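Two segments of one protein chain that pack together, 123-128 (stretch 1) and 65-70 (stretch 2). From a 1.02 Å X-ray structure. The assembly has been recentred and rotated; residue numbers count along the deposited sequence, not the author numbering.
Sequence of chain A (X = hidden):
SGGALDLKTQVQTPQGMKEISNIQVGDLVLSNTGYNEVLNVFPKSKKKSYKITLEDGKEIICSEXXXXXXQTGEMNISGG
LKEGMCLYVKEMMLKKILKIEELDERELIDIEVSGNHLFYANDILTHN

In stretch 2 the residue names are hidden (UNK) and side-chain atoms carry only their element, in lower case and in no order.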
# COMPACT_ATOMS: atom_id res chain seq x y z
N ASP A 123 -3.31 -5.99 4.71
CA ASP A 123 -4.27 -6.90 4.06
C ASP A 123 -5.04 -6.23 2.91
O ASP A 123 -5.99 -6.82 2.41
CB ASP A 123 -5.22 -7.57 5.04
CG ASP A 123 -4.55 -8.48 6.01
OD1 ASP A 123 -3.64 -9.18 5.59
OD2 ASP A 123 -5.00 -8.55 7.17
N ILE A 124 -4.58 -5.07 2.45
CA ILE A 124 -5.13 -4.37 1.28
C ILE A 124 -4.11 -4.51 0.16
O ILE A 124 -2.94 -4.22 0.34
CB ILE A 124 -5.38 -2.89 1.60
CG1 ILE A 124 -6.35 -2.73 2.77
CG2 ILE A 124 -5.87 -2.16 0.36
CD1 ILE A 124 -6.53 -1.32 3.25
N LEU A 125 -4.55 -4.92 -1.03
CA LEU A 125 -3.61 -5.04 -2.15
C LEU A 125 -3.23 -3.64 -2.62
O LEU A 125 -4.09 -2.80 -2.95
CB LEU A 125 -4.25 -5.83 -3.28
CG LEU A 125 -3.29 -6.27 -4.37
CD1 LEU A 125 -2.21 -7.22 -3.88
CD2 LEU A 125 -4.09 -6.95 -5.48
N THR A 126 -1.94 -3.37 -2.65
CA THR A 126 -1.43 -2.07 -3.06
C THR A 126 -0.31 -2.24 -4.07
O THR A 126 0.27 -3.32 -4.20
CB THR A 126 -1.01 -1.24 -1.84
OG1 THR A 126 -0.89 0.14 -2.23
CG2 THR A 126 0.31 -1.65 -1.24
N HIS A 127 -0.04 -1.18 -4.82
CA HIS A 127 1.13 -1.15 -5.69
C HIS A 127 2.31 -0.67 -4.87
O HIS A 127 2.12 0.07 -3.89
CB HIS A 127 0.80 -0.24 -6.86
CG HIS A 127 1.78 -0.24 -7.93
ND1 HIS A 127 2.98 0.43 -7.89
CD2 HIS A 127 1.73 -0.86 -9.12
CE1 HIS A 127 3.61 0.21 -9.05
NE2 HIS A 127 2.86 -0.53 -9.82
N ASN A 128 3.49 -1.07 -5.25
CA ASN A 128 4.68 -0.57 -4.56
C ASN A 128 4.71 0.94 -4.61
O ASN A 128 5.20 1.57 -3.65
CB ASN A 128 5.94 -1.32 -4.96
CG ASN A 128 6.40 -1.31 -6.41
OD1 ASN A 128 7.10 -2.25 -6.83
ND2 ASN A 128 6.11 -0.28 -7.17
OXT ASN A 128 4.25 1.50 -5.65
N UNK A 65 0.13 10.29 -4.19
CA UNK A 65 0.45 9.67 -5.48
C UNK A 65 0.58 8.16 -5.37
O UNK A 65 0.79 7.50 -6.41
c UNK A 65 3.41 10.71 -4.55
c UNK A 65 2.86 9.90 -5.69
o UNK A 65 4.50 11.28 -4.71
c UNK A 65 1.58 10.30 -6.17
o UNK A 65 2.73 10.74 -3.49
N UNK A 66 0.43 7.58 -4.19
CA UNK A 66 0.62 6.14 -4.03
C UNK A 66 -0.51 5.38 -4.73
O UNK A 66 -1.70 5.65 -4.50
c UNK A 66 0.17 3.30 -2.28
n UNK A 66 2.25 3.84 -2.40
n UNK A 66 0.95 2.18 -2.30
c UNK A 66 0.98 4.37 -2.35
c UNK A 66 2.18 2.54 -2.40
c UNK A 66 0.67 5.80 -2.55
N UNK A 67 -0.16 4.40 -5.54
CA UNK A 67 -1.12 3.67 -6.39
C UNK A 67 -1.68 2.43 -5.71
O UNK A 67 -1.01 1.72 -4.96
c UNK A 67 0.03 4.36 -8.60
c UNK A 67 1.03 3.82 -9.62
c UNK A 67 -1.15 5.02 -9.31
c UNK A 67 -0.42 3.25 -7.68
N UNK A 68 -2.93 2.16 -6.08
CA UNK A 68 -3.62 0.92 -5.72
C UNK A 68 -4.28 0.32 -6.95
O UNK A 68 -4.90 1.03 -7.74
c UNK A 68 -4.31 1.67 -3.40
c UNK A 68 -4.15 0.80 -2.33
c UNK A 68 -4.76 1.16 -4.73
c UNK A 68 -3.72 1.27 -1.11
c UNK A 68 -4.02 3.02 -3.21
c UNK A 68 -3.55 3.48 -2.00
c UNK A 68 -3.42 2.60 -0.95
N UNK A 69 -4.27 -1.01 -7.08
CA UNK A 69 -5.04 -1.66 -8.13
C UNK A 69 -6.52 -1.50 -7.83
O UNK A 69 -6.97 -1.64 -6.70
c UNK A 69 -4.59 -3.11 -8.10
c UNK A 69 -3.96 -3.31 -6.78
c UNK A 69 -3.48 -1.97 -6.31
N UNK A 70 -7.30 -1.27 -8.88
CA UNK A 70 -8.76 -1.17 -8.81
C UNK A 70 -9.30 -1.91 -10.03
O UNK A 70 -8.57 -2.28 -10.95
c UNK A 70 -8.50 1.18 -7.86
o UNK A 70 -9.27 0.81 -10.14
c UNK A 70 -9.25 0.28 -8.81
O HOH W 1 4.90 4.06 -2.86
O HOH W 2 2.73 3.78 -5.80
O HOH W 3 -6.59 -2.81 -4.22

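Position 65 carries three carbons in a row, the last bearing two oxygens. Its side chain is out of reach of stretch 1 and has no contact there; two carbons leading to a carboxylate carbon make this Glu 65, whose acid is hydrogen-bonded to a neighbouring residue elsewhere in the structure.

Position 66 has one carbon leading to a five-membered ring of three carbons and two nitrogens. CA-to-CB points sideways, yet the ring end comes nearer, and one nitrogen lies 2.7 Å from OG1 of Thr 126. The ring is an imidazole, so this is His 66. Its NE2 and Thr 126 OG1 form a hydrogen bond in which either could be the donor. The other nitrogen, ND1, is 2.7 Å from the oxygen of water 1, which donates to Asn 128 O at 2.6 Å, so the ring also reaches the chain terminus through solvent.

Position 67 shows four carbons forked at the second. Its CB sits 3.8 Å from CB of His 127, and one tip of the fork lies over a face of the His 127 ring. The late fork identifies Leu 67, with CD1 as that tip. Its backbone works as well: His 127 N donates to Leu 67 O at 3.1 Å, while water 2 accepts from Leu 67 N at 3.0 Å and donates to Asn 128 OXT at 2.7 Å.

Position 68 has one carbon and then a ring of six, with no heteroatom. Thr 126 OG1 lies over one face of the ring, Leu 125 O lies at its edge, and Ile 124 CG2 is nearby. This is Phe 68. Thr 126 OG1 is 3.2 Å from CE2, Leu 125 O is 3.7 Å from CD2, and Ile 124 CG2 adds apolar contact at 4.3 Å from CE2.

Position 69 has three carbons closing a ring onto the backbone nitrogen. CA-to-CB points toward stretch 1, and ring carbons approach O and CD2 of Leu 125. This is Pro 69. Lacking an N-H, it offers stretch 1 carbon instead: CD is 3.5 Å from Leu 125 O, and CG is 3.9 Å from Leu 125 CD2. Water 3 donates to both Pro 69 O and Leu 125 O, at 2.8 Å each.

Position 70 has one carbon bearing an oxygen and a carbon, out of reach of stretch 1; it is Thr 70.

Strand 124-127 meets a weakly bonded strand about 68-70, their directions 113° apart, with one direct backbone hydrogen bond between the stretches, His 127 N to Leu 67 O. Three waters bridge further polar groups, the imidazole-hydroxyl bond ties side chains together, and apolar atoms of Leu 67, Phe 68 and Pro 69 pack around these links. The rule is economy: few direct bonds, each set among closely fitted carbon.

Stretch 2 65-70: EHLFPT
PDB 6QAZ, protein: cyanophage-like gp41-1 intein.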